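Local coordinates for protein homoserine dehydrogenase (Staphylococcus aureus M1064, PDB 4PG7) that catalyses the NAD(P)-dependent interconversion of aspartate semialdehyde and homoserine, a hydride-transfer step of the aspartic acid pathway, at residues N241-R246 with A281-T286; R246-V251 with I266-K271; T112-K117 with D137-N142; L93-E98 with H119-N124. All coordinates share one frame; numbering follows the deposited sequence.

Contact 1: N241-R246 with A281-T286. With LYS (lysine), chain K.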
# COMPACT_ATOMS: atom_id res chain seq x y z
N ASN A 241 -17.81 -17.50 -11.38
CA ASN A 241 -17.52 -18.44 -12.46
C ASN A 241 -17.00 -17.77 -13.73
O ASN A 241 -16.59 -18.45 -14.64
CB ASN A 241 -18.70 -19.38 -12.73
CG ASN A 241 -19.93 -18.65 -13.22
OD1 ASN A 241 -19.87 -17.46 -13.53
ND2 ASN A 241 -21.05 -19.36 -13.31
N ASP A 242 -17.02 -16.43 -13.80
CA ASP A 242 -16.34 -15.71 -14.85
C ASP A 242 -14.82 -15.65 -14.62
O ASP A 242 -14.09 -15.29 -15.52
CB ASP A 242 -16.86 -14.26 -14.96
CG ASP A 242 -18.34 -14.17 -15.35
OD1 ASP A 242 -18.84 -15.06 -16.08
OD2 ASP A 242 -18.99 -13.17 -14.94
N VAL A 243 -14.34 -15.98 -13.42
CA VAL A 243 -12.90 -15.94 -13.16
C VAL A 243 -12.26 -17.24 -13.63
O VAL A 243 -12.47 -18.28 -13.05
CB VAL A 243 -12.57 -15.73 -11.67
CG1 VAL A 243 -11.06 -15.66 -11.44
CG2 VAL A 243 -13.24 -14.47 -11.15
N LYS A 244 -11.46 -17.17 -14.68
CA LYS A 244 -10.74 -18.35 -15.15
C LYS A 244 -9.74 -18.73 -14.08
O LYS A 244 -8.89 -17.92 -13.73
CB LYS A 244 -10.04 -18.05 -16.48
CG LYS A 244 -11.01 -17.77 -17.63
CD LYS A 244 -10.27 -17.45 -18.92
CE LYS A 244 -11.21 -17.39 -20.12
NZ LYS A 244 -12.23 -16.30 -19.99
N ARG A 245 -9.84 -19.96 -13.58
CA ARG A 245 -9.10 -20.34 -12.38
C ARG A 245 -8.32 -21.63 -12.52
O ARG A 245 -8.82 -22.61 -13.06
CB ARG A 245 -10.10 -20.50 -11.25
CG ARG A 245 -9.49 -20.92 -9.93
CD ARG A 245 -10.56 -21.04 -8.87
NE ARG A 245 -11.65 -21.91 -9.31
CZ ARG A 245 -11.61 -23.24 -9.34
NH1 ARG A 245 -10.54 -23.91 -8.95
NH2 ARG A 245 -12.67 -23.91 -9.76
N ARG A 246 -7.08 -21.61 -12.06
CA ARG A 246 -6.25 -22.80 -11.90
C ARG A 246 -5.44 -22.62 -10.62
O ARG A 246 -4.90 -21.54 -10.36
CB ARG A 246 -5.31 -22.97 -13.10
CG ARG A 246 -4.20 -24.00 -12.88
CD ARG A 246 -3.14 -23.96 -13.98
NE ARG A 246 -3.62 -24.51 -15.23
CZ ARG A 246 -3.09 -24.29 -16.44
NH1 ARG A 246 -2.04 -23.49 -16.61
NH2 ARG A 246 -3.64 -24.86 -17.49
N ALA A 281 -10.89 -11.56 -15.94
CA ALA A 281 -10.43 -11.90 -14.58
C ALA A 281 -9.93 -13.33 -14.53
O ALA A 281 -10.52 -14.21 -15.13
CB ALA A 281 -11.56 -11.71 -13.60
N SER A 282 -8.84 -13.55 -13.79
CA SER A 282 -8.23 -14.87 -13.68
C SER A 282 -7.43 -15.06 -12.41
O SER A 282 -7.00 -14.10 -11.77
CB SER A 282 -7.30 -15.12 -14.87
OG SER A 282 -6.34 -14.08 -14.99
N VAL A 283 -7.24 -16.32 -12.07
CA VAL A 283 -6.35 -16.73 -11.01
C VAL A 283 -5.58 -17.90 -11.57
O VAL A 283 -6.19 -18.89 -11.97
CB VAL A 283 -7.14 -17.22 -9.79
CG1 VAL A 283 -6.21 -17.82 -8.75
CG2 VAL A 283 -7.92 -16.08 -9.17
N GLU A 284 -4.25 -17.82 -11.59
CA GLU A 284 -3.46 -18.97 -12.01
C GLU A 284 -1.98 -18.81 -11.72
O GLU A 284 -1.49 -17.70 -11.52
CB GLU A 284 -3.67 -19.27 -13.50
CG GLU A 284 -3.20 -18.17 -14.40
CD GLU A 284 -3.63 -18.40 -15.85
OE1 GLU A 284 -3.39 -19.50 -16.40
OE2 GLU A 284 -4.18 -17.45 -16.42
N PRO A 285 -1.25 -19.94 -11.71
CA PRO A 285 0.21 -19.89 -11.61
C PRO A 285 0.81 -19.09 -12.75
O PRO A 285 0.43 -19.28 -13.91
CB PRO A 285 0.62 -21.37 -11.70
CG PRO A 285 -0.59 -22.13 -11.30
CD PRO A 285 -1.77 -21.32 -11.74
N THR A 286 1.68 -18.16 -12.40
CA THR A 286 2.17 -17.12 -13.28
C THR A 286 3.64 -16.90 -13.02
O THR A 286 4.07 -16.84 -11.86
CB THR A 286 1.39 -15.82 -13.00
OG1 THR A 286 -0.00 -16.05 -13.24
CG2 THR A 286 1.84 -14.68 -13.85
N LYS K . 3.03 -32.45 -13.21
CA LYS K . 1.71 -32.06 -13.81
C LYS K . 1.69 -32.22 -15.33
O LYS K . 0.95 -31.51 -16.04
CB LYS K . 1.37 -30.61 -13.45
CG LYS K . -0.08 -30.24 -13.71
CD LYS K . -0.21 -28.96 -14.52
CE LYS K . -1.67 -28.73 -14.86
NZ LYS K . -1.89 -27.50 -15.67
OXT LYS K . 2.41 -33.07 -15.87
O HOH W 1 -13.22 -12.93 -16.72
O HOH W 2 -10.44 -14.44 -18.13
O HOH W 3 -1.52 -21.06 -15.24
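Lys244 and Arg246 reach across to strand 278-289 through their backbones, in parallel register with Ser282 and Glu284. Lys244 uses both of its polar main-chain atoms: its N donates to Ala281 O at 3.1 Å, and its O receives Val283 N at 2.8 Å. Two residues on, Arg246 N donates to Val283 O (2.9 Å). CA-H...O contacts accompany these bonds, and one of them, Glu284 CA to Arg246 O, carries the pairing a step further.

Three waters bridge the segments. One molecule joins Asp242 O to Ala281 N, a second links Lys244 NZ to Ala281 O, and a third accepts a hydrogen bond from Arg246 NH1 while donating to Glu284 OE1 and Pro285 O. That third water mediates between charges that do not meet directly: Glu284 OE1 is 4.2 Å from Arg246 NH1 and well out of the guanidinium plane. The same NH1 also donates to Val440 O of strand 436-444.

Apolar contact is shared between two groups. On the side facing helix 220-234, Val243 sets CG1 against Val283 CG2 at 3.9 Å and CG2 near Ala281 CB. Arg246 lays its aliphatic stem across Pro285 at about a right angle, CD to CD 3.7 Å. With CG anti to the backbone N (chi1 167°) and a bend at chi3 (-72°), the arginine then presents one guanidinium face to the bound lysine, whose NZ sits 3.3 Å above the plane toward its rim.

This is a short parallel edge pairing in the mixed sheet of the homoserine dehydrogenase fold, and at its far end it supplies Arg246 to the lysine pocket.

Contact 2: R246-V251 with I266-K271. With LYS (lysine), chain K.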
# COMPACT_ATOMS: atom_id res chain seq x y z
N ARG A 246 -7.08 -21.61 -12.06
CA ARG A 246 -6.25 -22.80 -11.90
C ARG A 246 -5.44 -22.62 -10.62
O ARG A 246 -4.90 -21.54 -10.36
CB ARG A 246 -5.31 -22.97 -13.10
CG ARG A 246 -4.20 -24.00 -12.88
CD ARG A 246 -3.14 -23.96 -13.98
NE ARG A 246 -3.62 -24.51 -15.23
CZ ARG A 246 -3.09 -24.29 -16.44
NH1 ARG A 246 -2.04 -23.49 -16.61
NH2 ARG A 246 -3.64 -24.86 -17.49
N GLY A 247 -5.33 -23.68 -9.83
CA GLY A 247 -4.63 -23.64 -8.56
C GLY A 247 -3.17 -23.95 -8.73
O GLY A 247 -2.67 -23.94 -9.85
N ILE A 248 -2.51 -24.26 -7.61
CA ILE A 248 -1.07 -24.52 -7.59
C ILE A 248 -0.70 -25.99 -7.47
O ILE A 248 0.48 -26.32 -7.47
CB ILE A 248 -0.35 -23.75 -6.45
CG1 ILE A 248 -0.87 -24.14 -5.07
CG2 ILE A 248 -0.48 -22.24 -6.65
CD1 ILE A 248 0.13 -23.85 -3.97
N SER A 249 -1.68 -26.89 -7.40
CA SER A 249 -1.36 -28.30 -7.11
C SER A 249 -0.56 -28.98 -8.23
O SER A 249 0.14 -29.97 -7.99
CB SER A 249 -2.61 -29.11 -6.76
OG SER A 249 -3.40 -29.35 -7.91
N GLY A 250 -0.62 -28.41 -9.43
CA GLY A 250 0.17 -28.90 -10.57
C GLY A 250 1.53 -28.23 -10.78
O GLY A 250 2.29 -28.62 -11.65
N VAL A 251 1.86 -27.22 -9.96
CA VAL A 251 3.18 -26.59 -10.04
C VAL A 251 4.23 -27.53 -9.45
O VAL A 251 4.07 -28.02 -8.34
CB VAL A 251 3.21 -25.23 -9.28
CG1 VAL A 251 4.60 -24.61 -9.32
CG2 VAL A 251 2.21 -24.26 -9.89
N ILE A 266 7.62 -18.11 -9.56
CA ILE A 266 6.24 -18.51 -9.82
C ILE A 266 5.37 -18.09 -8.64
O ILE A 266 5.70 -18.37 -7.50
CB ILE A 266 6.15 -20.03 -10.08
CG1 ILE A 266 6.97 -20.38 -11.32
CG2 ILE A 266 4.70 -20.46 -10.31
CD1 ILE A 266 6.84 -21.80 -11.81
N LYS A 267 4.27 -17.40 -8.92
CA LYS A 267 3.30 -16.99 -7.89
C LYS A 267 1.93 -17.38 -8.39
O LYS A 267 1.70 -17.46 -9.61
CB LYS A 267 3.33 -15.46 -7.65
CG LYS A 267 4.71 -14.89 -7.35
CD LYS A 267 5.16 -15.22 -5.94
CE LYS A 267 6.52 -14.62 -5.65
NZ LYS A 267 6.94 -14.92 -4.26
N LEU A 268 1.00 -17.58 -7.46
CA LEU A 268 -0.41 -17.67 -7.82
C LEU A 268 -0.92 -16.24 -7.87
O LEU A 268 -1.00 -15.56 -6.83
CB LEU A 268 -1.21 -18.48 -6.82
CG LEU A 268 -2.69 -18.69 -7.20
CD1 LEU A 268 -2.81 -19.65 -8.36
CD2 LEU A 268 -3.50 -19.20 -6.02
N ILE A 269 -1.26 -15.79 -9.07
CA ILE A 269 -1.66 -14.40 -9.32
C ILE A 269 -3.15 -14.31 -9.67
O ILE A 269 -3.64 -15.05 -10.53
CB ILE A 269 -0.86 -13.81 -10.46
CG1 ILE A 269 0.64 -13.74 -10.11
CG2 ILE A 269 -1.36 -12.41 -10.87
CD1 ILE A 269 0.98 -12.81 -8.99
N GLY A 270 -3.86 -13.43 -8.97
CA GLY A 270 -5.22 -13.08 -9.29
C GLY A 270 -5.14 -11.75 -10.01
O GLY A 270 -4.49 -10.80 -9.55
N LYS A 271 -5.76 -11.70 -11.18
CA LYS A 271 -5.56 -10.60 -12.11
C LYS A 271 -6.90 -10.14 -12.61
O LYS A 271 -7.77 -10.96 -12.92
CB LYS A 271 -4.73 -11.13 -13.27
CG LYS A 271 -4.21 -10.12 -14.22
CD LYS A 271 -2.98 -10.65 -14.96
CE LYS A 271 -3.30 -11.76 -15.96
NZ LYS A 271 -2.01 -12.35 -16.50
N LYS K . 3.03 -32.45 -13.21
CA LYS K . 1.71 -32.06 -13.81
C LYS K . 1.69 -32.22 -15.33
O LYS K . 0.95 -31.51 -16.04
CB LYS K . 1.37 -30.61 -13.45
CG LYS K . -0.08 -30.24 -13.71
CD LYS K . -0.21 -28.96 -14.52
CE LYS K . -1.67 -28.73 -14.86
NZ LYS K . -1.89 -27.50 -15.67
OXT LYS K . 2.41 -33.07 -15.87
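Ile248 and Leu268 meet where a type I beta turn, Ile248 to Val251, packs against strand 264-275 of the mixed sheet. The turn is closed by Val251 N donating to Ile248 O at 3.0 Å, and it lies in the loop between strand 244-245 and helix 253-262.

The contact with the strand is apolar. Ile248 and Leu268 cross at about a right angle, with Ile248 CG2 3.8 Å from Leu268 CB and nearly as close to its CD1. Ile248 holds CG1 between its backbone N and carbonyl carbon (chi1 61°), which leaves CG2 as the branch that touches the leucine. Around it, Ser182, Ile185 and Leu186 of helix 180-192 also pack on Ile248, making it a plug between helix and sheet. At the other end of the turn Val251 CG1 faces Ile266 CG2 more loosely, at 4.3 Å; Val251 also touches Pro285 and Tyr441. Lys267, between the two strand residues that point at the turn, heads the other way to a salt bridge with Glu298.

The same loop also reaches the ligand: Arg246 and Gly250 both line the lysine pocket, and Arg246 NH1 is held there by Val440 O.

At the start of the loop, main chain and methyl meet directly: Leu268, its CG anti to the backbone N (chi1 -176°), brings CD1 to 3.5 Å from Arg246 O.

Contact 3: T112-K117 with D137-N142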
# COMPACT_ATOMS: atom_id res chain seq x y z
N THR A 112 -33.77 -7.31 4.35
CA THR A 112 -34.86 -6.95 5.25
C THR A 112 -34.45 -5.81 6.19
O THR A 112 -35.19 -4.85 6.37
CB THR A 112 -35.35 -8.17 6.03
OG1 THR A 112 -35.79 -9.17 5.10
CG2 THR A 112 -36.50 -7.80 6.97
N ALA A 113 -33.27 -5.93 6.79
CA ALA A 113 -32.77 -4.92 7.72
C ALA A 113 -32.73 -3.54 7.06
O ALA A 113 -33.20 -2.55 7.63
CB ALA A 113 -31.38 -5.29 8.23
N LEU A 114 -32.21 -3.50 5.84
CA LEU A 114 -32.09 -2.25 5.09
C LEU A 114 -33.47 -1.68 4.73
O LEU A 114 -33.69 -0.46 4.84
CB LEU A 114 -31.24 -2.45 3.83
CG LEU A 114 -29.78 -2.82 4.05
CD1 LEU A 114 -29.15 -3.36 2.78
CD2 LEU A 114 -28.97 -1.64 4.58
N LYS A 115 -34.39 -2.55 4.33
CA LYS A 115 -35.76 -2.15 4.05
C LYS A 115 -36.45 -1.62 5.30
O LYS A 115 -37.31 -0.74 5.22
CB LYS A 115 -36.56 -3.32 3.46
CG LYS A 115 -36.23 -3.60 2.00
CD LYS A 115 -36.85 -4.89 1.50
CE LYS A 115 -36.63 -5.04 0.01
NZ LYS A 115 -37.30 -6.22 -0.58
N ASN A 116 -36.05 -2.13 6.46
CA ASN A 116 -36.54 -1.63 7.75
C ASN A 116 -35.74 -0.43 8.30
O ASN A 116 -35.88 -0.06 9.46
CB ASN A 116 -36.56 -2.77 8.77
CG ASN A 116 -37.54 -3.86 8.38
OD1 ASN A 116 -38.28 -3.73 7.41
ND2 ASN A 116 -37.54 -4.94 9.14
N LYS A 117 -34.93 0.18 7.44
CA LYS A 117 -34.21 1.41 7.78
C LYS A 117 -33.19 1.19 8.88
O LYS A 117 -32.99 2.06 9.71
CB LYS A 117 -35.19 2.54 8.16
CG LYS A 117 -36.36 2.74 7.20
CD LYS A 117 -35.87 3.08 5.80
CE LYS A 117 -36.96 3.64 4.90
NZ LYS A 117 -37.70 2.59 4.14
N ASP A 137 -27.10 -0.64 -3.14
CA ASP A 137 -28.20 0.09 -3.78
C ASP A 137 -29.40 0.17 -2.85
O ASP A 137 -30.07 1.21 -2.74
CB ASP A 137 -28.67 -0.62 -5.06
CG ASP A 137 -27.65 -0.57 -6.19
OD1 ASP A 137 -26.67 0.20 -6.12
OD2 ASP A 137 -27.85 -1.32 -7.17
N LEU A 138 -29.69 -0.95 -2.19
CA LEU A 138 -30.82 -1.05 -1.29
C LEU A 138 -30.60 -0.13 -0.08
O LEU A 138 -31.54 0.53 0.38
CB LEU A 138 -31.01 -2.51 -0.86
CG LEU A 138 -32.35 -2.95 -0.29
CD1 LEU A 138 -33.52 -2.60 -1.19
CD2 LEU A 138 -32.30 -4.45 -0.03
N ALA A 139 -29.36 -0.04 0.38
CA ALA A 139 -29.01 0.88 1.46
C ALA A 139 -29.24 2.35 1.07
O ALA A 139 -29.93 3.09 1.79
CB ALA A 139 -27.58 0.67 1.89
N GLU A 140 -28.65 2.77 -0.05
CA GLU A 140 -28.81 4.13 -0.57
C GLU A 140 -30.29 4.47 -0.73
O GLU A 140 -30.75 5.55 -0.32
CB GLU A 140 -28.11 4.32 -1.92
CG GLU A 140 -28.28 5.74 -2.49
CD GLU A 140 -27.83 5.88 -3.94
OE1 GLU A 140 -26.87 5.20 -4.36
OE2 GLU A 140 -28.43 6.71 -4.66
N GLU A 141 -31.01 3.53 -1.32
CA GLU A 141 -32.45 3.61 -1.53
C GLU A 141 -33.25 3.84 -0.24
O GLU A 141 -34.27 4.55 -0.25
CB GLU A 141 -32.89 2.32 -2.21
CG GLU A 141 -34.36 2.16 -2.51
CD GLU A 141 -34.60 0.91 -3.35
OE1 GLU A 141 -35.41 0.06 -2.94
OE2 GLU A 141 -33.95 0.78 -4.41
N ASN A 142 -32.79 3.26 0.86
CA ASN A 142 -33.48 3.38 2.13
C ASN A 142 -32.86 4.40 3.10
O ASN A 142 -33.25 4.48 4.25
CB ASN A 142 -33.57 2.01 2.80
CG ASN A 142 -34.61 1.12 2.15
OD1 ASN A 142 -35.80 1.23 2.46
ND2 ASN A 142 -34.19 0.25 1.26
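Leu114 meets the second helix with both methyls: CD2 packs 3.8 Å from Ala139 CB, while CD1 lies 4.2 Å from Leu138 CB. Its carbonyl is part of the contact too, for Leu114 O sits 3.2 Å from Asn142 CB, against the side chain that follows helix 129-141. Lys115 runs out extended and uses its chain rather than its charge, with CE 4.1 Å from Leu138 CD1.

At Lys117 the backbone takes positive phi and becomes the C-prime residue of a Schellman motif that ends helix 106-115, its N donating to Leu114 O. The side chain doubles back, bent at chi2 (-60°) and chi4 (-89°), and crosses Asn142 at about a right angle. Lys117 NZ donates to Asn142 OD1 at 2.9 Å, in the plane of the amide carbonyl. The other arm of that amide is held as well: Asn142 ND2 gives a fairly straight bond to Leu138 O at 2.8 Å.

Gripped at both ends, the Asn142 amide has its flip settled, with oxygen toward the lysine and nitrogen toward its own helix. The two helix C-termini of this Rossmann-type domain are thus joined by Leu114 packing on Leu138 and Ala139 and a single charged-to-neutral bond at the solvent side.

Contact 4: L93-E98 with H119-N124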
# COMPACT_ATOMS: atom_id res chain seq x y z
N LEU A 93 -33.99 -1.13 17.16
CA LEU A 93 -32.62 -1.33 16.69
C LEU A 93 -32.23 -0.26 15.68
O LEU A 93 -33.01 0.10 14.80
CB LEU A 93 -32.44 -2.71 16.07
CG LEU A 93 -32.58 -3.89 17.03
CD1 LEU A 93 -32.31 -5.17 16.27
CD2 LEU A 93 -31.64 -3.78 18.22
N ASP A 94 -31.02 0.25 15.83
CA ASP A 94 -30.47 1.26 14.94
C ASP A 94 -29.54 0.62 13.91
O ASP A 94 -29.49 1.05 12.76
CB ASP A 94 -29.71 2.29 15.77
CG ASP A 94 -30.59 2.92 16.85
OD1 ASP A 94 -31.63 3.49 16.47
OD2 ASP A 94 -30.25 2.81 18.05
N ILE A 95 -28.78 -0.39 14.35
CA ILE A 95 -27.74 -1.01 13.53
C ILE A 95 -27.71 -2.53 13.69
O ILE A 95 -27.79 -3.04 14.81
CB ILE A 95 -26.34 -0.47 13.91
CG1 ILE A 95 -26.33 1.07 13.94
CG2 ILE A 95 -25.29 -1.01 12.95
CD1 ILE A 95 -25.03 1.68 14.44
N ILE A 96 -27.55 -3.23 12.57
CA ILE A 96 -27.38 -4.68 12.57
C ILE A 96 -25.95 -5.00 12.14
O ILE A 96 -25.49 -4.55 11.08
CB ILE A 96 -28.32 -5.38 11.58
CG1 ILE A 96 -29.78 -4.95 11.80
CG2 ILE A 96 -28.18 -6.89 11.67
CD1 ILE A 96 -30.33 -5.37 13.12
N VAL A 97 -25.25 -5.76 12.97
CA VAL A 97 -23.88 -6.18 12.70
C VAL A 97 -23.88 -7.66 12.37
O VAL A 97 -24.20 -8.48 13.22
CB VAL A 97 -22.98 -5.93 13.91
CG1 VAL A 97 -21.55 -6.39 13.61
CG2 VAL A 97 -23.01 -4.45 14.28
N GLU A 98 -23.57 -7.99 11.12
CA GLU A 98 -23.64 -9.38 10.68
C GLU A 98 -22.24 -9.98 10.54
O GLU A 98 -21.41 -9.48 9.78
CB GLU A 98 -24.41 -9.46 9.37
CG GLU A 98 -24.66 -10.87 8.89
CD GLU A 98 -23.61 -11.34 7.89
OE1 GLU A 98 -23.45 -10.66 6.85
OE2 GLU A 98 -22.95 -12.37 8.16
N HIS A 119 -29.15 0.50 9.66
CA HIS A 119 -27.79 0.48 9.14
C HIS A 119 -27.26 -0.95 9.28
O HIS A 119 -27.59 -1.66 10.23
CB HIS A 119 -26.87 1.43 9.92
CG HIS A 119 -27.38 2.83 10.04
ND1 HIS A 119 -27.48 3.68 8.96
CD2 HIS A 119 -27.84 3.53 11.11
CE1 HIS A 119 -27.98 4.84 9.36
NE2 HIS A 119 -28.21 4.77 10.66
N VAL A 120 -26.43 -1.36 8.32
CA VAL A 120 -25.87 -2.70 8.31
C VAL A 120 -24.36 -2.66 8.20
O VAL A 120 -23.80 -2.03 7.30
CB VAL A 120 -26.45 -3.52 7.15
CG1 VAL A 120 -25.69 -4.83 6.97
CG2 VAL A 120 -27.91 -3.80 7.41
N ILE A 121 -23.70 -3.34 9.13
CA ILE A 121 -22.27 -3.55 9.07
C ILE A 121 -22.06 -5.05 8.96
O ILE A 121 -22.60 -5.81 9.76
CB ILE A 121 -21.59 -3.00 10.32
CG1 ILE A 121 -21.90 -1.51 10.44
CG2 ILE A 121 -20.08 -3.24 10.26
CD1 ILE A 121 -21.50 -0.91 11.76
N THR A 122 -21.31 -5.46 7.95
CA THR A 122 -21.08 -6.88 7.70
C THR A 122 -19.60 -7.21 7.53
O THR A 122 -18.84 -6.45 6.91
CB THR A 122 -21.87 -7.38 6.49
OG1 THR A 122 -21.61 -8.77 6.31
CG2 THR A 122 -21.50 -6.62 5.19
N ALA A 123 -19.20 -8.36 8.07
CA ALA A 123 -17.86 -8.92 7.86
C ALA A 123 -17.98 -10.28 7.18
O ALA A 123 -17.10 -11.13 7.29
CB ALA A 123 -17.15 -9.07 9.19
N ASN A 124 -19.09 -10.47 6.47
CA ASN A 124 -19.42 -11.73 5.83
C ASN A 124 -18.45 -12.03 4.67
O ASN A 124 -18.47 -11.36 3.64
CB ASN A 124 -20.85 -11.62 5.33
CG ASN A 124 -21.38 -12.90 4.74
OD1 ASN A 124 -20.65 -13.70 4.13
ND2 ASN A 124 -22.69 -13.10 4.89
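Glu98 OE1 accepts two hydrogen bonds, one from strand 119-122 and one from the turn after it: Thr122 OG1 donates at 2.7 Å and Asn124 ND2 at 3.2 Å. They arrive from opposite faces of the carboxylate, the threonine well above its plane and the amide on the syn side but tilted 33° out of the plane, with carboxylate and amide planes 75° apart. Glu98 and Thr122 lie side by side on one face of the sheet, and a bend at chi2 (-95°) brings OE1 to the Thr122 hydroxyl. Its OE2 accepts from Met100 N and Gly101 N, so both oxygens have partners although the residue is buried. Thr122 OG1 in turn accepts from Asn124 N, an ST turn; Asn124 itself is steadied by Asp126 N and Gly102 O.

The backbones pair in parallel register, Ile95 beside His119 through Glu98 beside Thr122. Ile96 N to His119 O (2.8 Å), Ile121 N to Ile96 O and Glu98 N to Ile121 O (2.7 Å) are close to straight, and Ala123 N to Glu98 O prolongs the pairing. His119 N to Asp94 O, at 3.2 Å, is the longest of these.

On the face with Ile95, Val97 and Ile121, Ile95 CG2 touches Ile121 CD1 at 4.0 Å, and Ile95 CG1 meets the edge of the His119 ring; helix 323-339 packs over this side. His119 ND1 bonds to Ala145 N. Ile96 and Val120 share the other face, toward helix 106-115.

Four NH and OH donors around the Glu98 carboxylate would probably favour its ionised form, and they tie together the strand ends of this beta-alpha-beta unit.

In the fold
Contacts 3 and 4 belong to one beta-alpha-beta region of the NAD-binding domain: contact 4 is its buried sheet core, contact 3 the partly exposed helix ends outside it, and Leu114 bridges them by packing on Val120. Contacts 1 and 2 lie in the other family region, with centres more than 30 Å from those two. They share Arg246, both touch the bound lysine, and sit on neighbouring strands 278-289 and 264-275. Contacts 1 and 4 are both parallel strand pairings, yet contact 1 is partly open and adds bridging waters to its backbone bonds, whereas contact 4 satisfies a buried carboxylate with protein donors. Contact 2, also buried, is apolar between its segments; contact 3 mixes leucines with one lysine-amide bond.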